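PDB 1ON3: methylmalonyl-CoA carboxyltransferase 12S subunit from Propionibacterium freudenreichii, which catalyses the transfer of the carboxyl group of methylmalonyl-CoA to the biotin of the 1.3S subunit, as the hexameric core of transcarboxylase. Local coordinates for residues Y154-V162 against G181-T189; G130-G141 against V168-A179. All coordinates share one frame; numbering follows the deposited sequence.

Interaction 1: residues Y154-V162 against G181-T189; sequences YGKMFFANV and GASYSPALT. With MCA (methylmalonyl-coenzyme A), chain T.
Phe158 and Asn161 of helix 147-164 pack against Ser185 and Leu188 of the short helix 184-188, a nearly parallel helix pair of the crotonase-like carboxyltransferase fold, with segment axes 8° apart. Phe158 can be followed outward from its helix. Its CB touches CD1 of Leu188; CD1 and CE1 then pass along the backbone N of Ser185, with CE1 3.5 Å from that atom; CZ ends 3.3 Å from the carbonyl O of Gly181. One face of the ring receives CB of Tyr184 in a CH-pi contact, 4.2 Å from the centroid, while the opposite face carries the carbonyl O of Tyr154 near its rim. The ring thus lies against the 3-10 turn 181-183 and against Tyr184 and Ser185, which follow it.

The one direct hydrogen bond across the contact lies a turn further along: the hydroxyl OG of Ser185 donates to OD1 of Asn161 at 2.7 Å, somewhat out of the carbonyl plane. With chi1 at -177°, opposite its backbone N, OG faces the amide and also lies against SD of Met157. A water bridges the same pair, accepting from ND2 of Asn161 and donating to OG of Ser185. With an alanine at Asn161, the Ser185 hydroxyl would probably lose its acceptor and the bridging water one of its anchors, leaving a buried polar cluster partly unmatched. Beyond the amide, CB of Asn161 rests on CB of Leu188, whose CD2 meets CG2 of Val162. At the other end, Gly181 begins the turn that leads into helix 184-188, and its backbone N donates to the carboxylate oxygen OS5 of methylmalonyl-CoA at 2.7 Å and a nearly straight 177°.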
loop_
_atom_site.group_PDB
_atom_site.type_symbol
_atom_site.label_atom_id
_atom_site.label_comp_id
_atom_site.label_asym_id
_atom_site.label_seq_id
_atom_site.Cartn_x
_atom_site.Cartn_y
_atom_site.Cartn_z
ATOM N N TYR E 154 -2.776 31.130 16.589
ATOM C CA TYR E 154 -1.486 31.049 15.898
ATOM C C TYR E 154 -0.936 29.632 15.936
ATOM O O TYR E 154 -0.356 29.168 14.956
ATOM C CB TYR E 154 -0.473 32.023 16.512
ATOM C CG TYR E 154 -0.555 33.427 15.937
ATOM C CD1 TYR E 154 0.193 34.468 16.479
ATOM C CD2 TYR E 154 -1.363 33.709 14.829
ATOM C CE1 TYR E 154 0.145 35.763 15.930
ATOM C CE2 TYR E 154 -1.419 34.994 14.278
ATOM C CZ TYR E 154 -0.660 36.015 14.835
ATOM O OH TYR E 154 -0.705 37.282 14.286
ATOM N N GLY E 155 -1.099 28.951 17.070
ATOM C CA GLY E 155 -0.642 27.573 17.161
ATOM C C GLY E 155 -1.295 26.738 16.060
ATOM O O GLY E 155 -0.615 25.988 15.354
ATOM N N LYS E 156 -2.613 26.875 15.896
ATOM C CA LYS E 156 -3.325 26.117 14.859
ATOM C C LYS E 156 -2.834 26.497 13.464
ATOM O O LYS E 156 -2.671 25.629 12.603
ATOM C CB LYS E 156 -4.840 26.330 14.960
ATOM C CG LYS E 156 -5.473 25.748 16.257
ATOM C CD LYS E 156 -6.991 25.942 16.272
ATOM C CE LYS E 156 -7.636 25.315 17.500
ATOM N NZ LYS E 156 -7.136 25.893 18.778
ATOM N N MET E 157 -2.583 27.784 13.240
ATOM C CA MET E 157 -2.089 28.222 11.939
ATOM C C MET E 157 -0.702 27.650 11.608
ATOM O O MET E 157 -0.463 27.212 10.472
ATOM C CB MET E 157 -2.021 29.745 11.860
ATOM C CG MET E 157 -1.600 30.240 10.470
ATOM S SD MET E 157 -1.494 32.032 10.321
ATOM C CE MET E 157 -3.231 32.462 10.624
ATOM N N PHE E 158 0.213 27.657 12.580
ATOM C CA PHE E 158 1.563 27.138 12.330
ATOM C C PHE E 158 1.490 25.651 12.017
ATOM O O PHE E 158 2.151 25.167 11.093
ATOM C CB PHE E 158 2.493 27.358 13.545
ATOM C CG PHE E 158 2.652 28.806 13.951
ATOM C CD1 PHE E 158 2.482 29.836 13.026
ATOM C CD2 PHE E 158 2.996 29.135 15.266
ATOM C CE1 PHE E 158 2.651 31.192 13.398
ATOM C CE2 PHE E 158 3.170 30.471 15.650
ATOM C CZ PHE E 158 2.997 31.503 14.714
ATOM N N PHE E 159 0.687 24.921 12.786
ATOM C CA PHE E 159 0.543 23.490 12.560
ATOM C C PHE E 159 -0.009 23.232 11.157
ATOM O O PHE E 159 0.394 22.284 10.488
ATOM C CB PHE E 159 -0.384 22.882 13.610
ATOM C CG PHE E 159 -0.486 21.380 13.536
ATOM C CD1 PHE E 159 -1.447 20.772 12.733
ATOM C CD2 PHE E 159 0.382 20.580 14.272
ATOM C CE1 PHE E 159 -1.548 19.376 12.661
ATOM C CE2 PHE E 159 0.300 19.182 14.216
ATOM C CZ PHE E 159 -0.666 18.575 13.408
ATOM N N ALA E 160 -0.930 24.085 10.717
ATOM C CA ALA E 160 -1.533 23.948 9.393
ATOM C C ALA E 160 -0.503 24.232 8.287
ATOM O O ALA E 160 -0.487 23.549 7.257
ATOM C CB ALA E 160 -2.747 24.900 9.264
ATOM N N ASN E 161 0.355 25.230 8.497
ATOM C CA ASN E 161 1.390 25.563 7.503
ATOM C C ASN E 161 2.274 24.340 7.304
ATOM O O ASN E 161 2.631 23.998 6.171
ATOM C CB ASN E 161 2.283 26.728 7.968
ATOM C CG ASN E 161 1.625 28.086 7.823
ATOM O OD1 ASN E 161 1.588 28.855 8.777
ATOM N ND2 ASN E 161 1.128 28.403 6.619
ATOM N N VAL E 162 2.628 23.687 8.408
ATOM C CA VAL E 162 3.472 22.504 8.350
ATOM C C VAL E 162 2.710 21.348 7.704
ATOM O O VAL E 162 3.274 20.574 6.933
ATOM C CB VAL E 162 3.974 22.103 9.765
ATOM C CG1 VAL E 162 4.789 20.796 9.696
ATOM C CG2 VAL E 162 4.856 23.231 10.334
ATOM N N GLY E 181 5.565 36.972 16.721
ATOM C CA GLY E 181 5.491 35.576 16.325
ATOM C C GLY E 181 4.670 35.309 15.081
ATOM O O GLY E 181 4.824 34.258 14.470
ATOM N N ALA E 182 3.792 36.237 14.709
ATOM C CA ALA E 182 2.990 36.075 13.495
ATOM C C ALA E 182 3.936 35.731 12.337
ATOM O O ALA E 182 3.577 34.997 11.415
ATOM C CB ALA E 182 2.250 37.367 13.182
ATOM N N SER E 183 5.151 36.275 12.407
ATOM C CA SER E 183 6.184 36.067 11.392
ATOM C C SER E 183 6.537 34.601 11.113
ATOM O O SER E 183 7.023 34.279 10.034
ATOM C CB SER E 183 7.461 36.820 11.792
ATOM O OG SER E 183 7.214 38.213 11.910
ATOM N N TYR E 184 6.300 33.709 12.068
ATOM C CA TYR E 184 6.625 32.303 11.846
ATOM C C TYR E 184 5.742 31.628 10.786
ATOM O O TYR E 184 6.161 30.656 10.162
ATOM C CB TYR E 184 6.582 31.538 13.169
ATOM C CG TYR E 184 7.714 31.908 14.108
ATOM C CD1 TYR E 184 7.456 32.340 15.414
ATOM C CD2 TYR E 184 9.050 31.835 13.688
ATOM C CE1 TYR E 184 8.506 32.696 16.279
ATOM C CE2 TYR E 184 10.096 32.184 14.535
ATOM C CZ TYR E 184 9.816 32.619 15.838
ATOM O OH TYR E 184 10.853 32.988 16.687
ATOM N N SER E 185 4.531 32.141 10.569
ATOM C CA SER E 185 3.656 31.556 9.548
ATOM C C SER E 185 4.337 31.774 8.174
ATOM O O SER E 185 4.498 30.830 7.395
ATOM C CB SER E 185 2.259 32.190 9.607
ATOM O OG SER E 185 1.386 31.588 8.658
ATOM N N PRO E 186 4.743 33.018 7.860
ATOM C CA PRO E 186 5.414 33.234 6.569
ATOM C C PRO E 186 6.656 32.340 6.448
ATOM O O PRO E 186 6.943 31.782 5.385
ATOM C CB PRO E 186 5.781 34.714 6.626
ATOM C CG PRO E 186 4.593 35.292 7.274
ATOM C CD PRO E 186 4.317 34.313 8.429
ATOM N N ALA E 187 7.388 32.199 7.548
ATOM C CA ALA E 187 8.596 31.372 7.545
ATOM C C ALA E 187 8.277 29.924 7.223
ATOM O O ALA E 187 9.096 29.220 6.659
ATOM C CB ALA E 187 9.298 31.444 8.916
ATOM N N LEU E 188 7.089 29.478 7.603
ATOM C CA LEU E 188 6.684 28.094 7.358
ATOM C C LEU E 188 6.049 27.885 5.975
ATOM O O LEU E 188 5.782 26.748 5.580
ATOM C CB LEU E 188 5.741 27.640 8.483
ATOM C CG LEU E 188 6.389 27.510 9.882
ATOM C CD1 LEU E 188 5.312 27.309 10.946
ATOM C CD2 LEU E 188 7.375 26.339 9.905
ATOM N N THR E 189 5.797 28.970 5.240
ATOM C CA THR E 189 5.239 28.838 3.889
ATOM C C THR E 189 6.467 28.603 3.014
ATOM O O THR E 189 7.576 28.492 3.530
ATOM C CB THR E 189 4.512 30.119 3.393
ATOM O OG1 THR E 189 5.449 31.206 3.283
ATOM C CG2 THR E 189 3.358 30.505 4.366
HETATM C C8 MCA T . -2.121 46.804 16.538
HETATM N N9 MCA T . -3.375 47.059 17.102
HETATM C C4 MCA T . -3.619 45.959 17.908
HETATM C C5 MCA T . -2.487 45.124 17.762
HETATM N N7 MCA T . -1.560 45.677 16.898
HETATM N N3 MCA T . -4.736 45.700 18.703
HETATM C C2 MCA T . -4.636 44.500 19.373
HETATM N N1 MCA T . -3.589 43.610 19.307
HETATM C C6 MCA T . -2.487 43.889 18.503
HETATM N N6 MCA T . -1.495 42.993 18.467
HETATM C "C1'" MCA T . -4.244 48.097 16.963
HETATM C "C2'" MCA T . -3.644 49.344 17.620
HETATM O "O2'" MCA T . -3.928 49.384 18.991
HETATM C "C3'" MCA T . -4.247 50.443 16.781
HETATM O "O3'" MCA T . -5.503 50.814 17.322
HETATM C "C4'" MCA T . -4.378 49.867 15.359
HETATM O "O4'" MCA T . -4.397 48.404 15.576
HETATM C "C5'" MCA T . -3.193 50.118 14.344
HETATM O "O5'" MCA T . -2.341 50.741 14.928
HETATM P P1 MCA T . -1.456 51.802 15.053
HETATM O O11 MCA T . -0.754 51.829 16.228
HETATM O O12 MCA T . -2.411 52.716 14.862
HETATM O O6 MCA T . -0.242 51.808 13.953
HETATM P P2 MCA T . 0.848 51.803 13.189
HETATM O O21 MCA T . 1.197 52.969 13.853
HETATM O O22 MCA T . 0.761 51.604 11.798
HETATM O O7 MCA T . 1.749 50.651 13.844
HETATM C CPB MCA T . 1.421 49.500 13.941
HETATM C CPA MCA T . 2.195 48.370 14.596
HETATM C CP7 MCA T . 1.744 48.707 16.036
HETATM C CP9 MCA T . 3.699 48.367 14.231
HETATM C CP8 MCA T . 1.589 47.038 14.088
HETATM O OP3 MCA T . 0.513 48.673 16.202
HETATM C CP6 MCA T . 2.173 47.935 17.147
HETATM O OP2 MCA T . 3.438 47.783 17.314
HETATM N NP2 MCA T . 1.178 47.308 18.041
HETATM C CP5 MCA T . 1.617 46.086 18.628
HETATM C CP4 MCA T . 2.448 44.937 18.442
HETATM C CP3 MCA T . 2.482 43.753 19.283
HETATM O OP1 MCA T . 2.683 44.199 20.550
HETATM N NP1 MCA T . 2.375 42.301 19.094
HETATM C CP2 MCA T . 2.472 41.599 20.344
HETATM C CP1 MCA T . 2.178 40.189 20.055
HETATM P P3 MCA T . -6.685 51.947 17.150
HETATM O O31 MCA T . -5.717 52.969 17.664
HETATM O O32 MCA T . -7.766 51.632 18.142
HETATM O O33 MCA T . -7.170 52.319 15.771
HETATM S S MCA T . 2.220 39.218 21.240
HETATM C CS1 MCA T . 1.859 38.175 20.031
HETATM O OS1 MCA T . 1.662 38.282 18.788
HETATM C CS2 MCA T . 2.759 37.099 20.082
HETATM C CS3 MCA T . 2.241 35.891 20.242
HETATM C CS4 MCA T . 4.290 36.885 19.899
HETATM O OS4 MCA T . 4.883 35.939 20.421
HETATM O OS5 MCA T . 4.849 37.728 19.210
HETATM O O HOH W 1 -0.955 30.507 6.912
#

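Interaction 2: residues G130-G141 against V168-A179; sequences GTPFLFFYDSGG and VPQIAIIAGPCA. With MCA (methylmalonyl-coenzyme A), chain T.
A beta-alpha-beta crossover supplies this contact: strands 133-139 and 170-175, joined through helix 147-164, lie side by side and parallel in the central sheet. Six backbone hydrogen bonds zip them together, from Phe133 N to Pro169 O at one end to Ala175 N, which donates to Tyr137 O at 2.9 Å, at the other. On one face of the sheet Leu134 runs alongside Ile171, and Ile173 sets CD1 squarely over the centre of the Phe136 ring, 4.1 Å from its centroid. On the other face CE2 of Tyr137 comes obliquely to within 3.3 Å of CB of Ala172, its ring swung beside the backbone N (chi1 -65°), while the hydroxyl goes on to Ser185.

The register then slips by two residues in a beta bulge. The chain turns at Gly176, where a side chain would run into OD1 of Asp138, whose OD2 is paired with Arg49. Past the corner, Ser139 N bonds Pro177 O at 2.7 Å, and Ser139 OG closes an ST turn by accepting from Gly141 N. Within that turn Gly140 O meets the coenzyme, taking a bond from the adenine N6 of methylmalonyl-CoA at 3.0 Å and a weak one from NP1. A beta-alpha-beta unit whose strand ends carry part of the acyl-CoA site, here Gly140, Pro177 and Ala179, is consistent with the crotonase-like fold of this carboxyltransferase family.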
loop_
_atom_site.group_PDB
_atom_site.type_symbol
_atom_site.label_atom_id
_atom_site.label_comp_id
_atom_site.label_asym_id
_atom_site.label_seq_id
_atom_site.Cartn_x
_atom_site.Cartn_y
_atom_site.Cartn_z
ATOM N N GLY E 130 -6.388 20.151 -3.173
ATOM C CA GLY E 130 -5.096 20.173 -3.842
ATOM C C GLY E 130 -4.745 21.452 -4.590
ATOM O O GLY E 130 -4.218 21.401 -5.708
ATOM N N THR E 131 -5.010 22.610 -3.998
ATOM C CA THR E 131 -4.665 23.847 -4.688
ATOM C C THR E 131 -3.664 24.688 -3.914
ATOM O O THR E 131 -3.468 24.512 -2.699
ATOM C CB THR E 131 -5.885 24.774 -4.926
ATOM O OG1 THR E 131 -6.123 25.538 -3.732
ATOM C CG2 THR E 131 -7.141 23.962 -5.285
ATOM N N PRO E 132 -3.013 25.623 -4.612
ATOM C CA PRO E 132 -2.043 26.502 -3.963
ATOM C C PRO E 132 -2.779 27.382 -2.941
ATOM O O PRO E 132 -3.998 27.592 -3.045
ATOM C CB PRO E 132 -1.516 27.336 -5.119
ATOM C CG PRO E 132 -1.542 26.372 -6.261
ATOM C CD PRO E 132 -2.865 25.664 -6.082
ATOM N N PHE E 133 -2.031 27.885 -1.963
ATOM C CA PHE E 133 -2.563 28.775 -0.928
ATOM C C PHE E 133 -1.713 30.045 -0.882
ATOM O O PHE E 133 -0.491 29.970 -0.718
ATOM C CB PHE E 133 -2.511 28.112 0.446
ATOM C CG PHE E 133 -2.879 29.036 1.561
ATOM C CD1 PHE E 133 -1.938 29.417 2.514
ATOM C CD2 PHE E 133 -4.156 29.560 1.639
ATOM C CE1 PHE E 133 -2.278 30.320 3.532
ATOM C CE2 PHE E 133 -4.501 30.463 2.649
ATOM C CZ PHE E 133 -3.556 30.839 3.593
ATOM N N LEU E 134 -2.357 31.202 -1.013
ATOM C CA LEU E 134 -1.666 32.495 -0.989
ATOM C C LEU E 134 -2.241 33.331 0.159
ATOM O O LEU E 134 -3.443 33.323 0.401
ATOM C CB LEU E 134 -1.830 33.219 -2.331
ATOM C CG LEU E 134 -1.200 32.459 -3.517
ATOM C CD1 LEU E 134 -2.296 31.717 -4.270
ATOM C CD2 LEU E 134 -0.479 33.416 -4.451
ATOM N N PHE E 135 -1.372 34.053 0.855
ATOM C CA PHE E 135 -1.780 34.831 2.021
ATOM C C PHE E 135 -1.108 36.214 2.078
ATOM O O PHE E 135 0.112 36.306 2.102
ATOM C CB PHE E 135 -1.405 34.004 3.264
ATOM C CG PHE E 135 -1.994 34.492 4.567
ATOM C CD1 PHE E 135 -1.997 33.648 5.669
ATOM C CD2 PHE E 135 -2.495 35.785 4.714
ATOM C CE1 PHE E 135 -2.487 34.081 6.909
ATOM C CE2 PHE E 135 -2.989 36.228 5.955
ATOM C CZ PHE E 135 -2.982 35.369 7.050
ATOM N N PHE E 136 -1.918 37.275 2.081
ATOM C CA PHE E 136 -1.415 38.653 2.206
ATOM C C PHE E 136 -1.462 38.992 3.703
ATOM O O PHE E 136 -2.543 39.025 4.313
ATOM C CB PHE E 136 -2.295 39.668 1.461
ATOM C CG PHE E 136 -2.172 39.623 -0.047
ATOM C CD1 PHE E 136 -3.018 38.821 -0.803
ATOM C CD2 PHE E 136 -1.259 40.442 -0.708
ATOM C CE1 PHE E 136 -2.964 38.846 -2.206
ATOM C CE2 PHE E 136 -1.195 40.476 -2.099
ATOM C CZ PHE E 136 -2.054 39.675 -2.853
ATOM N N TYR E 137 -0.286 39.207 4.287
ATOM C CA TYR E 137 -0.135 39.538 5.703
ATOM C C TYR E 137 -0.028 41.062 5.882
ATOM O O TYR E 137 0.710 41.723 5.164
ATOM C CB TYR E 137 1.142 38.890 6.243
ATOM C CG TYR E 137 1.120 37.384 6.254
ATOM C CD1 TYR E 137 0.828 36.687 7.418
ATOM C CD2 TYR E 137 1.455 36.653 5.111
ATOM C CE1 TYR E 137 0.877 35.291 7.462
ATOM C CE2 TYR E 137 1.505 35.254 5.134
ATOM C CZ TYR E 137 1.219 34.580 6.309
ATOM O OH TYR E 137 1.279 33.205 6.348
ATOM N N ASP E 138 -0.736 41.605 6.865
ATOM C CA ASP E 138 -0.746 43.040 7.122
ATOM C C ASP E 138 -1.338 43.070 8.527
ATOM O O ASP E 138 -2.540 43.276 8.682
ATOM C CB ASP E 138 -1.703 43.712 6.120
ATOM C CG ASP E 138 -1.520 45.221 6.049
ATOM O OD1 ASP E 138 -0.870 45.766 6.957
ATOM O OD2 ASP E 138 -2.037 45.850 5.096
ATOM N N SER E 139 -0.501 42.880 9.546
ATOM C CA SER E 139 -1.024 42.764 10.906
ATOM C C SER E 139 -0.122 43.159 12.073
ATOM O O SER E 139 1.096 43.065 12.001
ATOM C CB SER E 139 -1.463 41.299 11.104
ATOM O OG SER E 139 -1.654 40.955 12.467
ATOM N N GLY E 140 -0.756 43.547 13.176
ATOM C CA GLY E 140 -0.026 43.906 14.381
ATOM C C GLY E 140 0.234 42.689 15.262
ATOM O O GLY E 140 0.678 42.825 16.405
ATOM N N GLY E 141 -0.043 41.496 14.736
ATOM C CA GLY E 141 0.178 40.272 15.499
ATOM C C GLY E 141 -1.064 39.701 16.183
ATOM O O GLY E 141 -2.188 40.046 15.836
ATOM N N VAL E 168 0.858 21.334 -1.024
ATOM C CA VAL E 168 0.387 22.379 -1.937
ATOM C C VAL E 168 1.322 23.571 -1.723
ATOM O O VAL E 168 1.773 23.805 -0.609
ATOM C CB VAL E 168 -1.087 22.810 -1.681
ATOM C CG1 VAL E 168 -2.024 21.634 -1.946
ATOM C CG2 VAL E 168 -1.256 23.337 -0.255
ATOM N N PRO E 169 1.649 24.322 -2.790
ATOM C CA PRO E 169 2.550 25.470 -2.635
ATOM C C PRO E 169 1.915 26.538 -1.758
ATOM O O PRO E 169 0.708 26.765 -1.842
ATOM C CB PRO E 169 2.746 25.965 -4.071
ATOM C CG PRO E 169 2.365 24.794 -4.926
ATOM C CD PRO E 169 1.197 24.206 -4.188
ATOM N N GLN E 170 2.730 27.186 -0.923
ATOM C CA GLN E 170 2.254 28.238 -0.028
ATOM C C GLN E 170 3.106 29.481 -0.236
ATOM O O GLN E 170 4.328 29.438 -0.069
ATOM C CB GLN E 170 2.361 27.800 1.440
ATOM C CG GLN E 170 1.594 26.551 1.807
ATOM C CD GLN E 170 1.798 26.184 3.260
ATOM O OE1 GLN E 170 1.163 26.760 4.144
ATOM N NE2 GLN E 170 2.707 25.238 3.519
ATOM N N ILE E 171 2.449 30.573 -0.619
ATOM C CA ILE E 171 3.099 31.847 -0.896
ATOM C C ILE E 171 2.619 32.936 0.074
ATOM O O ILE E 171 1.422 33.192 0.205
ATOM C CB ILE E 171 2.799 32.287 -2.356
ATOM C CG1 ILE E 171 3.376 31.246 -3.322
ATOM C CG2 ILE E 171 3.395 33.668 -2.648
ATOM C CD1 ILE E 171 2.922 31.420 -4.787
ATOM N N ALA E 172 3.561 33.568 0.756
ATOM C CA ALA E 172 3.214 34.623 1.686
ATOM C C ALA E 172 3.615 35.964 1.095
ATOM O O ALA E 172 4.700 36.101 0.522
ATOM C CB ALA E 172 3.927 34.405 3.000
ATOM N N ILE E 173 2.734 36.949 1.216
ATOM C CA ILE E 173 3.045 38.297 0.745
ATOM C C ILE E 173 2.883 39.225 1.946
ATOM O O ILE E 173 1.770 39.397 2.447
ATOM C CB ILE E 173 2.080 38.774 -0.379
ATOM C CG1 ILE E 173 2.115 37.814 -1.566
ATOM C CG2 ILE E 173 2.491 40.158 -0.864
ATOM C CD1 ILE E 173 0.931 36.861 -1.607
ATOM N N ILE E 174 3.993 39.780 2.431
ATOM C CA ILE E 174 3.955 40.695 3.567
ATOM C C ILE E 174 3.797 42.074 2.954
ATOM O O ILE E 174 4.704 42.558 2.265
ATOM C CB ILE E 174 5.269 40.694 4.389
ATOM C CG1 ILE E 174 5.853 39.286 4.495
ATOM C CG2 ILE E 174 4.983 41.291 5.779
ATOM C CD1 ILE E 174 4.987 38.292 5.174
ATOM N N ALA E 175 2.659 42.712 3.214
ATOM C CA ALA E 175 2.374 44.014 2.621
ATOM C C ALA E 175 2.044 45.101 3.638
ATOM O O ALA E 175 1.403 46.102 3.306
ATOM C CB ALA E 175 1.228 43.867 1.623
ATOM N N GLY E 176 2.489 44.882 4.864
ATOM C CA GLY E 176 2.277 45.826 5.942
ATOM C C GLY E 176 3.056 45.288 7.120
ATOM O O GLY E 176 4.030 44.542 6.929
ATOM N N PRO E 177 2.672 45.642 8.356
ATOM C CA PRO E 177 3.412 45.121 9.504
ATOM C C PRO E 177 3.152 43.628 9.667
ATOM O O PRO E 177 2.161 43.093 9.163
ATOM C CB PRO E 177 2.825 45.896 10.687
ATOM C CG PRO E 177 2.351 47.160 10.077
ATOM C CD PRO E 177 1.745 46.704 8.774
ATOM N N CYS E 178 4.060 42.983 10.381
ATOM C CA CYS E 178 3.993 41.567 10.728
ATOM C C CYS E 178 4.807 41.570 12.009
ATOM O O CYS E 178 5.967 41.141 12.050
ATOM C CB CYS E 178 4.657 40.690 9.665
ATOM S SG CYS E 178 4.280 38.914 9.909
ATOM N N ALA E 179 4.182 42.085 13.063
ATOM C CA ALA E 179 4.836 42.234 14.359
ATOM C C ALA E 179 4.767 41.045 15.298
ATOM O O ALA E 179 3.689 40.695 15.798
ATOM C CB ALA E 179 4.281 43.471 15.059
HETATM C C8 MCA T . -2.121 46.804 16.538
HETATM N N9 MCA T . -3.375 47.059 17.102
HETATM C C4 MCA T . -3.619 45.959 17.908
HETATM C C5 MCA T . -2.487 45.124 17.762
HETATM N N7 MCA T . -1.560 45.677 16.898
HETATM N N3 MCA T . -4.736 45.700 18.703
HETATM C C2 MCA T . -4.636 44.500 19.373
HETATM N N1 MCA T . -3.589 43.610 19.307
HETATM C C6 MCA T . -2.487 43.889 18.503
HETATM N N6 MCA T . -1.495 42.993 18.467
HETATM C "C1'" MCA T . -4.244 48.097 16.963
HETATM C "C2'" MCA T . -3.644 49.344 17.620
HETATM O "O2'" MCA T . -3.928 49.384 18.991
HETATM C "C3'" MCA T . -4.247 50.443 16.781
HETATM O "O3'" MCA T . -5.503 50.814 17.322
HETATM C "C4'" MCA T . -4.378 49.867 15.359
HETATM O "O4'" MCA T . -4.397 48.404 15.576
HETATM C "C5'" MCA T . -3.193 50.118 14.344
HETATM O "O5'" MCA T . -2.341 50.741 14.928
HETATM P P1 MCA T . -1.456 51.802 15.053
HETATM O O11 MCA T . -0.754 51.829 16.228
HETATM O O12 MCA T . -2.411 52.716 14.862
HETATM O O6 MCA T . -0.242 51.808 13.953
HETATM P P2 MCA T . 0.848 51.803 13.189
HETATM O O21 MCA T . 1.197 52.969 13.853
HETATM O O22 MCA T . 0.761 51.604 11.798
HETATM O O7 MCA T . 1.749 50.651 13.844
HETATM C CPB MCA T . 1.421 49.500 13.941
HETATM C CPA MCA T . 2.195 48.370 14.596
HETATM C CP7 MCA T . 1.744 48.707 16.036
HETATM C CP9 MCA T . 3.699 48.367 14.231
HETATM C CP8 MCA T . 1.589 47.038 14.088
HETATM O OP3 MCA T . 0.513 48.673 16.202
HETATM C CP6 MCA T . 2.173 47.935 17.147
HETATM O OP2 MCA T . 3.438 47.783 17.314
HETATM N NP2 MCA T . 1.178 47.308 18.041
HETATM C CP5 MCA T . 1.617 46.086 18.628
HETATM C CP4 MCA T . 2.448 44.937 18.442
HETATM C CP3 MCA T . 2.482 43.753 19.283
HETATM O OP1 MCA T . 2.683 44.199 20.550
HETATM N NP1 MCA T . 2.375 42.301 19.094
HETATM C CP2 MCA T . 2.472 41.599 20.344
HETATM C CP1 MCA T . 2.178 40.189 20.055
HETATM P P3 MCA T . -6.685 51.947 17.150
HETATM O O31 MCA T . -5.717 52.969 17.664
HETATM O O32 MCA T . -7.766 51.632 18.142
HETATM O O33 MCA T . -7.170 52.319 15.771
HETATM S S MCA T . 2.220 39.218 21.240
HETATM C CS1 MCA T . 1.859 38.175 20.031
HETATM O OS1 MCA T . 1.662 38.282 18.788
HETATM C CS2 MCA T . 2.759 37.099 20.082
HETATM C CS3 MCA T . 2.241 35.891 20.242
HETATM C CS4 MCA T . 4.290 36.885 19.899
HETATM O OS4 MCA T . 4.883 35.939 20.421
HETATM O OS5 MCA T . 4.849 37.728 19.210
#

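In the fold
Both contacts are buried and belong to one layered unit, since helix 147-164 of interaction 1 is the connection between the two strands of interaction 2. Their chemistry differs with place: interaction 2 is a sheet pairing carried by backbone bonds, regular up to the bulge, whereas interaction 1 joins helices and relies mainly on apolar and aromatic side chains. The layers are stitched by Ser185 OG with Tyr137 OH and by Asn161 O with Gln170 NE2. Interaction 1 also borders a second subunit, whose Phe373 meets the ring of Tyr184. Both touch methylmalonyl-CoA: 181-189 bonds its carboxylate, while 130-141 bonds the adenine and, weakly, the pantetheine arm.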